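PDB 4ITA: succinate-semialdehyde dehydrogenase from Synechococcus sp., which catalyses the oxidation of succinic semialdehyde to succinate, probably with NADP+ as the electron acceptor. Local coordinates for residues E26-L31 against I196-V201; T44-R49 against A146-N151; G76-S81 against P299-G304; F270-A275 against A367-V372; L286-L291 against P345-E350. One frame throughout, in Å; residues are numbered along the deposited sequence.

Interaction 1 (E26-L31 against I196-V201)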
# COMPACT_ATOMS: atom_id res chain seq x y z
N GLU A 26 -4.24 22.56 19.51
CA GLU A 26 -5.09 21.51 20.06
C GLU A 26 -4.90 20.19 19.32
O GLU A 26 -4.90 19.12 19.95
CB GLU A 26 -6.56 21.95 20.05
CG GLU A 26 -6.81 23.08 21.05
CD GLU A 26 -8.20 23.67 20.98
OE1 GLU A 26 -8.80 23.74 19.89
OE2 GLU A 26 -8.70 24.10 22.04
N ILE A 27 -4.73 20.25 18.00
CA ILE A 27 -4.44 19.05 17.22
C ILE A 27 -3.12 18.45 17.68
O ILE A 27 -3.02 17.24 17.91
CB ILE A 27 -4.39 19.37 15.71
CG1 ILE A 27 -5.78 19.74 15.21
CG2 ILE A 27 -3.85 18.18 14.92
CD1 ILE A 27 -5.77 20.34 13.81
N ASP A 28 -2.11 19.30 17.83
CA ASP A 28 -0.80 18.86 18.31
C ASP A 28 -0.89 18.15 19.66
O ASP A 28 -0.26 17.11 19.86
CB ASP A 28 0.16 20.05 18.40
CG ASP A 28 1.56 19.63 18.76
OD1 ASP A 28 2.27 19.15 17.85
OD2 ASP A 28 1.94 19.77 19.94
N ALA A 29 -1.69 18.70 20.57
CA ALA A 29 -1.85 18.10 21.89
C ALA A 29 -2.49 16.72 21.78
O ALA A 29 -2.11 15.80 22.50
CB ALA A 29 -2.69 19.00 22.77
N LYS A 30 -3.48 16.59 20.90
CA LYS A 30 -4.10 15.28 20.70
C LYS A 30 -3.13 14.26 20.12
O LYS A 30 -3.16 13.10 20.50
CB LYS A 30 -5.38 15.41 19.87
CG LYS A 30 -6.47 16.17 20.63
CD LYS A 30 -7.86 15.84 20.14
CE LYS A 30 -8.91 16.64 20.90
NZ LYS A 30 -9.56 15.84 21.97
N LEU A 31 -2.26 14.69 19.22
CA LEU A 31 -1.24 13.80 18.67
C LEU A 31 -0.20 13.41 19.72
O LEU A 31 0.22 12.25 19.77
CB LEU A 31 -0.59 14.41 17.42
CG LEU A 31 -1.59 14.63 16.28
CD1 LEU A 31 -0.91 15.31 15.09
CD2 LEU A 31 -2.23 13.32 15.84
N ILE A 196 -1.12 14.72 8.66
CA ILE A 196 -0.29 13.86 7.81
C ILE A 196 1.20 14.17 7.95
O ILE A 196 2.05 13.26 7.90
CB ILE A 196 -0.69 14.01 6.32
CG1 ILE A 196 -2.13 13.54 6.11
CG2 ILE A 196 0.28 13.24 5.40
CD1 ILE A 196 -2.70 13.92 4.76
N LYS A 197 1.53 15.45 8.12
CA LYS A 197 2.93 15.87 8.21
C LYS A 197 3.53 15.69 9.60
O LYS A 197 4.74 15.85 9.78
CB LYS A 197 3.09 17.33 7.78
CG LYS A 197 3.01 17.51 6.27
CD LYS A 197 3.22 18.96 5.87
CE LYS A 197 3.44 19.06 4.37
NZ LYS A 197 3.57 20.48 3.94
N ASP A 198 2.71 15.35 10.59
CA ASP A 198 3.23 15.20 11.95
C ASP A 198 4.06 13.92 12.02
O ASP A 198 3.61 12.87 11.58
CB ASP A 198 2.09 15.15 12.96
CG ASP A 198 2.60 15.19 14.39
OD1 ASP A 198 3.01 14.13 14.91
OD2 ASP A 198 2.61 16.29 14.98
N PRO A 199 5.27 14.01 12.59
CA PRO A 199 6.16 12.83 12.58
C PRO A 199 5.61 11.64 13.36
O PRO A 199 6.02 10.51 13.10
CB PRO A 199 7.45 13.35 13.22
CG PRO A 199 7.07 14.61 13.92
CD PRO A 199 5.94 15.20 13.13
N ARG A 200 4.69 11.87 14.29
CA ARG A 200 4.12 10.78 15.08
C ARG A 200 3.05 10.00 14.32
O ARG A 200 2.73 8.86 14.67
CB ARG A 200 3.56 11.32 16.39
CG ARG A 200 4.63 11.96 17.27
CD ARG A 200 4.04 12.88 18.33
NE ARG A 200 3.51 14.10 17.73
CZ ARG A 200 3.31 15.23 18.40
NH1 ARG A 200 3.61 15.30 19.69
NH2 ARG A 200 2.83 16.29 17.78
N VAL A 201 2.49 10.60 13.28
CA VAL A 201 1.46 9.95 12.48
C VAL A 201 2.15 9.06 11.45
O VAL A 201 3.00 9.53 10.69
CB VAL A 201 0.53 10.99 11.83
CG1 VAL A 201 -0.43 10.33 10.86
CG2 VAL A 201 -0.22 11.75 12.91
O HOH W 1 3.65 17.96 20.82
O HOH W 2 1.27 18.76 15.21
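Arg-200 NH2 is shared by two carboxylates, one from each segment. Across the contact it donates to Asp-28 OD1 at 2.9 Å in a salt bridge that is clearly bent, 138° at the hydrogen. The oxygen lies near the guanidinium plane, whereas the nitrogen meets it from above the carboxylate plane. Within 196-201, Arg-200 NH2 also holds Asp-198 OD2 at 2.8 Å, and NE binds the syn lone pair of Asp-198 OD1, so the guanidinium grips Asp-198 side-on. A bend at chi3 (-71°) places NE for this grip. Asp-198 OD1 takes a second bond from Arg-200 N, which makes an Asx turn inside the type I turn Asp-198 to Val-201. That turn leads from helix 192-197 into strand 201-207 of the Rossmann-like sheet, and helix 24-41 lies against it. Leu-31 supplies the apolar part: its CD1 meets Asp-198 CG tip to tip at 3.6 Å, and its CB lies over one guanidinium face. An alanine in place of Arg-200 would probably leave the two carboxylates without their shared counter-charge and open a gap beside Leu-31. Asp-28 OD1 and Asp-198 OD2 are 4.1 Å apart, and a water that donates to both probably eases their repulsion. A second water accepts from Arg-200 NH1 and donates to Asp-28 OD2.

Interaction 2 (T44-R49 against A146-N151). With EDO (1,2-ethanediol), chain S; EDO (1,2-ethanediol), chain F.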
# COMPACT_ATOMS: atom_id res chain seq x y z
N THR A 44 -0.49 -3.84 25.47
CA THR A 44 -1.67 -4.55 25.97
C THR A 44 -1.80 -5.92 25.33
O THR A 44 -1.33 -6.16 24.23
CB THR A 44 -2.99 -3.78 25.73
OG1 THR A 44 -3.18 -3.54 24.33
CG2 THR A 44 -3.00 -2.47 26.50
N SER A 45 -2.45 -6.83 26.05
CA SER A 45 -2.70 -8.16 25.50
C SER A 45 -3.90 -8.13 24.58
O SER A 45 -4.77 -7.25 24.67
CB SER A 45 -2.96 -9.15 26.64
OG SER A 45 -4.17 -8.82 27.28
N PHE A 46 -3.95 -9.11 23.68
CA PHE A 46 -5.13 -9.30 22.87
C PHE A 46 -6.39 -9.48 23.71
O PHE A 46 -7.46 -9.06 23.30
CB PHE A 46 -4.94 -10.47 21.90
CG PHE A 46 -4.08 -10.14 20.72
CD1 PHE A 46 -4.50 -9.22 19.77
CD2 PHE A 46 -2.83 -10.74 20.56
CE1 PHE A 46 -3.71 -8.91 18.68
CE2 PHE A 46 -2.03 -10.43 19.47
CZ PHE A 46 -2.46 -9.52 18.53
N SER A 47 -6.27 -10.11 24.88
CA SER A 47 -7.44 -10.31 25.73
C SER A 47 -8.07 -8.98 26.15
O SER A 47 -9.29 -8.83 26.14
CB SER A 47 -7.10 -11.14 26.96
OG SER A 47 -6.03 -10.55 27.68
N GLN A 48 -7.24 -8.00 26.51
CA GLN A 48 -7.75 -6.67 26.86
C GLN A 48 -8.39 -6.00 25.65
O GLN A 48 -9.50 -5.47 25.74
CB GLN A 48 -6.64 -5.78 27.43
CG GLN A 48 -6.25 -6.11 28.86
CD GLN A 48 -4.75 -6.30 29.05
OE1 GLN A 48 -3.93 -5.58 28.46
NE2 GLN A 48 -4.39 -7.28 29.87
N ARG A 49 -7.70 -6.02 24.51
CA ARG A 49 -8.23 -5.37 23.31
C ARG A 49 -9.54 -6.00 22.90
O ARG A 49 -10.49 -5.31 22.53
CB ARG A 49 -7.23 -5.47 22.16
CG ARG A 49 -5.87 -4.87 22.47
CD ARG A 49 -4.91 -5.11 21.33
NE ARG A 49 -3.54 -4.90 21.77
CZ ARG A 49 -2.48 -5.21 21.04
NH1 ARG A 49 -2.61 -5.73 19.83
NH2 ARG A 49 -1.27 -4.99 21.54
N ALA A 146 -7.81 -1.73 13.54
CA ALA A 146 -6.75 -0.86 14.06
C ALA A 146 -6.52 -1.10 15.54
O ALA A 146 -5.38 -1.29 16.00
CB ALA A 146 -7.06 0.61 13.78
N LEU A 147 -7.61 -1.10 16.29
CA LEU A 147 -7.51 -1.23 17.74
C LEU A 147 -7.11 -2.65 18.13
O LEU A 147 -6.35 -2.85 19.09
CB LEU A 147 -8.80 -0.79 18.42
CG LEU A 147 -9.21 0.67 18.12
CD1 LEU A 147 -10.20 1.24 19.14
CD2 LEU A 147 -8.03 1.62 17.92
N MET A 148 -7.60 -3.65 17.41
CA MET A 148 -7.21 -5.02 17.72
C MET A 148 -5.71 -5.23 17.46
O MET A 148 -5.05 -6.00 18.17
CB MET A 148 -8.04 -6.03 16.95
CG MET A 148 -7.94 -7.46 17.49
SD MET A 148 -8.43 -7.76 19.23
CE MET A 148 -8.30 -9.56 19.21
N ALA A 149 -5.19 -4.54 16.45
CA ALA A 149 -3.78 -4.68 16.07
C ALA A 149 -2.84 -3.93 17.00
O ALA A 149 -1.63 -4.15 16.94
CB ALA A 149 -3.58 -4.19 14.64
N GLY A 150 -3.37 -3.04 17.83
CA GLY A 150 -2.54 -2.26 18.74
C GLY A 150 -2.13 -0.90 18.22
O GLY A 150 -1.32 -0.23 18.86
N ASN A 151 -2.65 -0.49 17.07
CA ASN A 151 -2.51 0.89 16.62
C ASN A 151 -3.38 1.81 17.47
O ASN A 151 -4.30 1.35 18.15
CB ASN A 151 -2.95 1.04 15.16
CG ASN A 151 -1.94 0.50 14.16
OD1 ASN A 151 -0.73 0.58 14.36
ND2 ASN A 151 -2.44 -0.03 13.05
C1 EDO S . 1.15 -4.93 19.79
O1 EDO S . 2.57 -4.81 19.95
C2 EDO S . 0.71 -6.31 19.30
O2 EDO S . -0.32 -6.20 18.30
C1 EDO F . -4.97 -2.17 11.51
O1 EDO F . -4.91 -0.73 11.41
C2 EDO F . -3.91 -2.82 10.63
O2 EDO F . -4.34 -2.66 9.28
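The Schellman motif that ends helix 137-149 at Gly-150 receives the side chain of Arg-49 from the first turn of helix 46-62. Arg-49 runs extended from CG to NE, and its NH1 donates to Met-148 O at 3.0 Å. The bond is fairly straight (161°); the oxygen lies near the guanidinium plane, while the nitrogen stands above the plane of the carbonyl. Arg-49 NH1 also donates to O2 of a 1,2-ethanediol at 2.8 Å, and that hydroxyl donates to Ala-149 O. The diol, probably from the crystallisation liquor, thus links the arginine to a second carbonyl of the helix end. On its own segment, Arg-49 NE donates almost straight to Thr-44 OG1 at 2.9 Å, which limits rotation of the guanidinium. Thr-44 OG1 is bonded to Tyr-41 O as well. Gly-150 CA lies over one guanidinium face, toward its rim. Phe-46 turns its ring edge to the same carbonyl, with CE1 3.2 Å from Met-148 O. The Met-148 chain, bent at chi2 (59°), puts SD 3.9 Å from Arg-49 CB, and its CE touches Phe-46 CD1. A leucine in place of Arg-49 would probably leave Met-148 O without this donor and Thr-44 OG1 without the NE bond. Gly-150 has a phi of 95° and two bonds lead back into the last turn, Gly-150 N to Leu-147 O and a weak one from Asn-151 N to Ala-146 O; helix 137-149 thus has the glycine-terminated end of a Schellman motif, with an arginine from a neighbouring helix bonded to a carbonyl of its last turn.

Interaction 3 (G76-S81 against P299-G304)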
# COMPACT_ATOMS: atom_id res chain seq x y z
N GLY A 76 -29.55 12.12 7.10
CA GLY A 76 -30.79 11.86 6.38
C GLY A 76 -31.10 10.45 5.91
O GLY A 76 -32.14 10.23 5.29
N LYS A 77 -30.24 9.48 6.19
CA LYS A 77 -30.57 8.10 5.84
C LYS A 77 -31.74 7.62 6.71
O LYS A 77 -31.95 8.14 7.80
CB LYS A 77 -29.36 7.16 5.98
CG LYS A 77 -29.04 6.73 7.40
CD LYS A 77 -27.74 5.93 7.45
CE LYS A 77 -27.94 4.54 6.92
NZ LYS A 77 -26.67 3.96 6.38
N THR A 78 -32.51 6.65 6.23
CA THR A 78 -33.66 6.20 7.00
C THR A 78 -33.22 5.66 8.36
O THR A 78 -32.14 5.06 8.49
CB THR A 78 -34.49 5.13 6.29
OG1 THR A 78 -33.71 3.93 6.15
CG2 THR A 78 -34.97 5.61 4.93
N HIS A 79 -34.05 5.88 9.37
CA HIS A 79 -33.75 5.39 10.71
C HIS A 79 -33.59 3.87 10.70
O HIS A 79 -32.71 3.32 11.37
CB HIS A 79 -34.86 5.81 11.67
CG HIS A 79 -34.59 5.46 13.10
ND1 HIS A 79 -35.38 4.58 13.81
CD2 HIS A 79 -33.62 5.87 13.95
CE1 HIS A 79 -34.91 4.47 15.04
NE2 HIS A 79 -33.85 5.24 15.15
N GLN A 80 -34.41 3.18 9.91
CA GLN A 80 -34.31 1.73 9.83
C GLN A 80 -32.98 1.27 9.24
O GLN A 80 -32.38 0.32 9.73
CB GLN A 80 -35.50 1.15 9.06
CG GLN A 80 -36.84 1.32 9.77
CD GLN A 80 -36.84 0.74 11.18
OE1 GLN A 80 -37.22 1.42 12.14
NE2 GLN A 80 -36.45 -0.52 11.31
N SER A 81 -32.51 1.94 8.19
CA SER A 81 -31.22 1.58 7.61
C SER A 81 -30.07 1.98 8.55
O SER A 81 -29.02 1.33 8.55
CB SER A 81 -31.02 2.16 6.21
OG SER A 81 -30.95 3.57 6.21
N PRO A 299 -40.75 4.73 9.85
CA PRO A 299 -40.29 3.39 9.45
C PRO A 299 -40.72 2.96 8.04
O PRO A 299 -40.10 2.08 7.45
CB PRO A 299 -40.93 2.48 10.50
CG PRO A 299 -42.07 3.27 11.07
CD PRO A 299 -41.60 4.69 11.05
N GLU A 300 -41.76 3.60 7.51
CA GLU A 300 -42.26 3.24 6.19
C GLU A 300 -41.51 3.95 5.05
O GLU A 300 -41.68 3.62 3.88
CB GLU A 300 -43.75 3.59 6.09
CG GLU A 300 -44.04 5.08 6.21
CD GLU A 300 -44.29 5.55 7.64
OE1 GLU A 300 -44.70 6.72 7.81
OE2 GLU A 300 -44.09 4.75 8.58
N THR A 301 -40.66 4.91 5.40
CA THR A 301 -39.94 5.68 4.38
C THR A 301 -38.86 4.85 3.68
O THR A 301 -38.07 4.18 4.34
CB THR A 301 -39.32 6.94 5.00
OG1 THR A 301 -40.36 7.78 5.50
CG2 THR A 301 -38.49 7.71 3.98
N ASP A 302 -38.85 4.89 2.35
CA ASP A 302 -37.77 4.30 1.57
C ASP A 302 -36.67 5.31 1.28
O ASP A 302 -35.48 5.01 1.40
CB ASP A 302 -38.29 3.78 0.23
CG ASP A 302 -39.19 2.57 0.38
OD1 ASP A 302 -38.76 1.58 0.99
OD2 ASP A 302 -40.34 2.63 -0.10
N ILE A 303 -37.07 6.51 0.88
CA ILE A 303 -36.15 7.54 0.42
C ILE A 303 -36.27 8.79 1.28
O ILE A 303 -37.30 9.46 1.26
CB ILE A 303 -36.46 7.95 -1.05
CG1 ILE A 303 -36.54 6.73 -1.97
CG2 ILE A 303 -35.45 8.97 -1.55
CD1 ILE A 303 -35.23 5.98 -2.13
N GLY A 304 -35.23 9.09 2.05
CA GLY A 304 -35.13 10.38 2.73
C GLY A 304 -34.46 11.41 1.84
O GLY A 304 -34.23 11.16 0.66
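Thr-78 sets OG1 between its backbone N and carbonyl carbon (chi1 65°), which leaves CG2 anti to the carbonyl carbon and facing the loop 299-304. This methyl settles against two backbone carbonyls, 3.5 Å from Thr-301 O and nearly as close to Asp-302 O. It also comes near the methyl of Thr-301, CG2 to CG2 at 4.2 Å. Gln-80 has CG anti to its carbonyl carbon (chi1 -66°), which brings CG within 4.0 Å of Pro-299 CA, and its aliphatic part lies obliquely across the proline. Thr-78 is the N-cap of helix 79-103, so the start of that long helix rests on the loop between helices 274-289 and 309-325; this is consistent with a meeting of the cofactor-binding and catalytic domains, as in other aldehyde dehydrogenases. No hydrogen bond joins the two segments directly. Asn-260 does so indirectly: its ND2 is bonded to Gly-76 O and its OD1 to Gly-304 N. The two glycines approach closely, Gly-76 O lying 3.9 Å from Gly-304 CA. A side chain on Gly-304 would have its CB about 2.5 Å from Gly-76 O, a clash that glycine avoids. Gly-76 itself has positive phi (85°) just beyond the end of helix 64-75. On the loop side, Thr-301 OG1 is bonded to Asp-295 O and Asp-302 OD2 to Lys-292 N. The backbone of His-79 is bonded to that of Pro-296.

Interaction 4 (F270-A275 against A367-V372)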
# COMPACT_ATOMS: atom_id res chain seq x y z
N PHE A 270 -27.25 0.26 -15.09
CA PHE A 270 -27.95 -0.98 -15.40
C PHE A 270 -27.71 -1.31 -16.86
O PHE A 270 -28.01 -0.51 -17.74
CB PHE A 270 -29.44 -0.83 -15.11
CG PHE A 270 -29.75 -0.75 -13.64
CD1 PHE A 270 -29.52 0.42 -12.93
CD2 PHE A 270 -30.22 -1.86 -12.96
CE1 PHE A 270 -29.78 0.48 -11.57
CE2 PHE A 270 -30.49 -1.81 -11.60
CZ PHE A 270 -30.26 -0.63 -10.91
N ILE A 271 -27.12 -2.48 -17.08
CA ILE A 271 -26.72 -2.92 -18.41
C ILE A 271 -27.53 -4.16 -18.76
O ILE A 271 -27.35 -5.23 -18.19
CB ILE A 271 -25.20 -3.18 -18.45
CG1 ILE A 271 -24.46 -1.86 -18.18
CG2 ILE A 271 -24.80 -3.77 -19.80
CD1 ILE A 271 -22.97 -2.02 -17.91
N LEU A 272 -28.49 -3.97 -19.67
CA LEU A 272 -29.53 -4.96 -19.91
C LEU A 272 -29.37 -5.62 -21.27
O LEU A 272 -29.30 -4.94 -22.29
CB LEU A 272 -30.90 -4.28 -19.85
CG LEU A 272 -31.14 -3.38 -18.63
CD1 LEU A 272 -32.55 -2.79 -18.69
CD2 LEU A 272 -30.93 -4.15 -17.35
N HIS A 273 -29.33 -6.95 -21.28
CA HIS A 273 -29.35 -7.67 -22.55
C HIS A 273 -30.65 -7.36 -23.29
O HIS A 273 -31.73 -7.38 -22.69
CB HIS A 273 -29.22 -9.18 -22.32
CG HIS A 273 -28.97 -9.95 -23.58
ND1 HIS A 273 -29.94 -10.12 -24.55
CD2 HIS A 273 -27.86 -10.56 -24.04
CE1 HIS A 273 -29.44 -10.83 -25.54
NE2 HIS A 273 -28.17 -11.10 -25.27
N GLU A 274 -30.56 -7.08 -24.59
CA GLU A 274 -31.73 -6.68 -25.37
C GLU A 274 -32.90 -7.65 -25.29
O GLU A 274 -34.06 -7.23 -25.40
CB GLU A 274 -31.34 -6.41 -26.83
CG GLU A 274 -30.74 -7.59 -27.56
CD GLU A 274 -30.56 -7.31 -29.04
OE1 GLU A 274 -30.25 -8.26 -29.78
OE2 GLU A 274 -30.74 -6.14 -29.45
N ALA A 275 -32.63 -8.93 -25.08
CA ALA A 275 -33.69 -9.93 -25.04
C ALA A 275 -34.63 -9.75 -23.84
O ALA A 275 -35.79 -10.15 -23.88
CB ALA A 275 -33.11 -11.34 -25.04
N ALA A 367 -30.67 6.10 -11.72
CA ALA A 367 -30.15 4.97 -12.48
C ALA A 367 -29.93 5.36 -13.93
O ALA A 367 -30.81 5.94 -14.55
CB ALA A 367 -31.11 3.81 -12.41
N MET A 368 -28.75 5.04 -14.47
CA MET A 368 -28.52 5.11 -15.92
C MET A 368 -28.78 3.72 -16.50
O MET A 368 -28.33 2.72 -15.94
CB MET A 368 -27.09 5.56 -16.24
CG MET A 368 -26.74 6.99 -15.84
SD MET A 368 -25.08 7.59 -16.37
CE MET A 368 -24.07 7.11 -14.94
N VAL A 369 -29.51 3.64 -17.61
CA VAL A 369 -29.85 2.34 -18.20
C VAL A 369 -29.32 2.24 -19.62
O VAL A 369 -29.40 3.20 -20.39
CB VAL A 369 -31.38 2.11 -18.18
CG1 VAL A 369 -31.73 0.73 -18.74
CG2 VAL A 369 -31.92 2.25 -16.77
N PHE A 370 -28.77 1.07 -19.94
CA PHE A 370 -28.19 0.79 -21.25
C PHE A 370 -28.67 -0.56 -21.75
O PHE A 370 -28.99 -1.44 -20.95
CB PHE A 370 -26.67 0.73 -21.12
CG PHE A 370 -26.07 1.93 -20.47
CD1 PHE A 370 -25.65 3.01 -21.23
CD2 PHE A 370 -25.95 2.00 -19.09
CE1 PHE A 370 -25.10 4.12 -20.63
CE2 PHE A 370 -25.41 3.12 -18.48
CZ PHE A 370 -24.99 4.18 -19.25
N THR A 371 -28.70 -0.72 -23.07
CA THR A 371 -29.02 -2.02 -23.66
C THR A 371 -27.81 -2.53 -24.44
O THR A 371 -27.13 -1.76 -25.13
CB THR A 371 -30.25 -1.93 -24.58
OG1 THR A 371 -31.39 -1.49 -23.82
CG2 THR A 371 -30.58 -3.28 -25.19
N VAL A 372 -27.54 -3.83 -24.32
CA VAL A 372 -26.43 -4.46 -25.04
C VAL A 372 -26.90 -5.73 -25.75
O VAL A 372 -27.95 -6.28 -25.42
CB VAL A 372 -25.22 -4.75 -24.12
CG1 VAL A 372 -24.65 -3.45 -23.56
CG2 VAL A 372 -25.62 -5.67 -22.99
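Phe-270 to His-273 pair in register with Val-369 to Val-372, two neighbouring parallel strands of the seven-stranded catalytic-domain sheet. Phe-270 N donates to Met-368 O at 2.8 Å, and Phe-270 O accepts from Phe-370 N at the same 2.8 Å. Leu-272 continues the pattern, its N bonded to Phe-370 O and its O to Val-372 N. Packing is most extensive on the buried faces. On the face of Phe-270 and Leu-272, Leu-272 CD1 meets Val-369 CG1 at 3.6 Å, and Phe-270 CE1 lies 3.7 Å from Ala-367 CB, while Phe-280 of helix 274-289 covers both Phe-270 and Leu-272. On the other face Ile-271 CG2 sits against the methyls of Val-372, 3.8 Å from its CG1, and helix 375-383 covers them. The end toward Glu-274 is looser and exposed. There Glu-274 N still donates to Val-372 O, but the side-chain contact is reduced to Glu-274 CB against Thr-371 CG2 at 3.6 Å, and the carboxylate makes a long, weak ion pair with Lys-373. At the end of the strand, His-273 is the N-cap of helix 274-289, its ND1 accepting from Ala-275 N at 3.0 Å, close to the imidazole plane.

Interaction 5 (L286-L291 against P345-E350)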
# COMPACT_ATOMS: atom_id res chain seq x y z
N LEU A 286 -41.51 0.64 -12.64
CA LEU A 286 -42.60 0.43 -11.69
C LEU A 286 -42.11 0.40 -10.24
O LEU A 286 -42.73 1.00 -9.36
CB LEU A 286 -43.35 -0.86 -12.03
CG LEU A 286 -44.11 -0.82 -13.36
CD1 LEU A 286 -44.51 -2.23 -13.78
CD2 LEU A 286 -45.33 0.08 -13.25
N LYS A 287 -41.00 -0.29 -9.98
CA LYS A 287 -40.50 -0.40 -8.62
C LYS A 287 -40.02 0.96 -8.10
O LYS A 287 -40.33 1.36 -6.98
CB LYS A 287 -39.38 -1.44 -8.54
CG LYS A 287 -39.19 -2.05 -7.16
CD LYS A 287 -40.39 -2.91 -6.77
CE LYS A 287 -40.38 -3.24 -5.28
NZ LYS A 287 -41.68 -3.85 -4.84
N PHE A 288 -39.30 1.70 -8.93
CA PHE A 288 -38.82 3.03 -8.53
C PHE A 288 -40.01 3.96 -8.28
O PHE A 288 -39.99 4.77 -7.34
CB PHE A 288 -37.94 3.66 -9.61
CG PHE A 288 -36.48 3.23 -9.58
CD1 PHE A 288 -36.11 1.91 -9.40
CD2 PHE A 288 -35.49 4.17 -9.81
CE1 PHE A 288 -34.77 1.54 -9.42
CE2 PHE A 288 -34.14 3.81 -9.83
CZ PHE A 288 -33.79 2.49 -9.63
N ALA A 289 -41.04 3.84 -9.12
CA ALA A 289 -42.16 4.78 -9.09
C ALA A 289 -42.94 4.74 -7.78
O ALA A 289 -43.55 5.74 -7.39
CB ALA A 289 -43.10 4.52 -10.28
N SER A 290 -42.93 3.60 -7.11
CA SER A 290 -43.72 3.43 -5.90
C SER A 290 -42.91 3.42 -4.59
O SER A 290 -43.44 3.10 -3.53
CB SER A 290 -44.64 2.22 -6.03
OG SER A 290 -45.66 2.49 -6.98
N LEU A 291 -41.64 3.80 -4.66
CA LEU A 291 -40.86 3.99 -3.45
C LEU A 291 -41.44 5.15 -2.63
O LEU A 291 -41.88 6.15 -3.18
CB LEU A 291 -39.39 4.26 -3.79
CG LEU A 291 -38.66 3.08 -4.43
CD1 LEU A 291 -37.27 3.49 -4.90
CD2 LEU A 291 -38.57 1.91 -3.46
N PRO A 345 -36.33 9.21 -6.84
CA PRO A 345 -35.83 8.12 -7.68
C PRO A 345 -36.00 8.48 -9.15
O PRO A 345 -37.07 8.93 -9.57
CB PRO A 345 -36.74 6.95 -7.30
CG PRO A 345 -37.07 7.22 -5.86
CD PRO A 345 -37.23 8.72 -5.78
N THR A 346 -34.93 8.28 -9.93
CA THR A 346 -34.88 8.77 -11.29
C THR A 346 -34.26 7.70 -12.19
O THR A 346 -33.35 6.99 -11.77
CB THR A 346 -34.03 10.06 -11.37
OG1 THR A 346 -34.66 11.09 -10.61
CG2 THR A 346 -33.85 10.54 -12.81
N ILE A 347 -34.78 7.58 -13.41
CA ILE A 347 -34.21 6.67 -14.39
C ILE A 347 -33.94 7.43 -15.68
O ILE A 347 -34.85 8.09 -16.20
CB ILE A 347 -35.14 5.47 -14.67
CG1 ILE A 347 -35.39 4.66 -13.39
CG2 ILE A 347 -34.56 4.60 -15.79
CD1 ILE A 347 -36.49 3.62 -13.53
N LEU A 348 -32.70 7.36 -16.15
CA LEU A 348 -32.29 7.97 -17.41
C LEU A 348 -31.97 6.89 -18.44
O LEU A 348 -31.31 5.89 -18.13
CB LEU A 348 -31.04 8.84 -17.21
CG LEU A 348 -31.11 9.97 -16.17
CD1 LEU A 348 -29.77 10.67 -16.05
CD2 LEU A 348 -32.22 10.96 -16.50
N THR A 349 -32.46 7.10 -19.66
CA THR A 349 -32.23 6.18 -20.76
C THR A 349 -31.73 6.95 -21.97
O THR A 349 -31.76 8.19 -21.99
CB THR A 349 -33.54 5.47 -21.15
OG1 THR A 349 -34.47 6.43 -21.67
CG2 THR A 349 -34.16 4.76 -19.94
N GLU A 350 -31.27 6.22 -22.98
CA GLU A 350 -30.87 6.80 -24.26
C GLU A 350 -29.86 7.92 -24.08
O GLU A 350 -29.94 8.97 -24.73
CB GLU A 350 -32.09 7.32 -25.03
CG GLU A 350 -33.16 6.29 -25.28
CD GLU A 350 -34.39 6.88 -25.95
OE1 GLU A 350 -34.25 7.92 -26.63
OE2 GLU A 350 -35.49 6.31 -25.79
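Phe-288 turns one face of its ring to Ile-347, whose CD1 sits over it in a CH-pi contact 4.2 Å from the ring centroid and offset toward the rim. Ile-347 also lays CG1 against the ring, 3.6 Å from Phe-288 CD2. Pro-345 adds its CB, 3.9 Å from that same Phe-288 CD2. At the edge, near the ring plane, Phe-288 CE2 is 3.8 Å from Thr-346 O. Leu-291, just past the helix, rests on the proline, CD1 to Pro-345 CG at 3.9 Å. The CB of Phe-288 already points toward 345-350, and CG, anti to the carbonyl carbon (chi1 -84°), puts the ring on the side of Ile-347 and Pro-345. The next shell surrounds these groups with helix 245-257, which covers Phe-288 through Thr-253 and Arg-256, and with the neighbouring strands. The strand 346-349 is held between 328-331 and 366-372: Ile-347 is bonded through its backbone to Leu-330 and Leu-331, Thr-346 to Pro-365 and Ala-367. Thr-346 OG1 is bonded to Pro-344 O and Gly-333 N, and Pro-345 is packed by Ile-293 as well. In this alpha/beta layer a helix end thus lies on the edge region of the catalytic-domain sheet. No hydrogen bond crosses between the two segments, which implies that their mutual hold rests on the fit of apolar surfaces, with the strand's backbone bonds directed to its neighbours in the sheet.

From the N terminus, interaction 1 closes the first long loop, tying helix 24-41 to the turn before strand 201-207. Interaction 2 nests inside that loop and joins the next helix, 46-62, to the end of helix 137-149. Interaction 3 opens within both loops but closes far beyond them, so it crosses each, and it brings the loop after helix 274-289 to the start of helix 79-103. Interaction 4 closes a loop between neighbouring strands 267-273 and 366-372, and interaction 5 nests inside it, both using helix 274-289. Interaction 3 crosses these two as well and touches interaction 5, where Ile-303 packs on Pro-345. Interactions 4 and 5 meet in the same sheet.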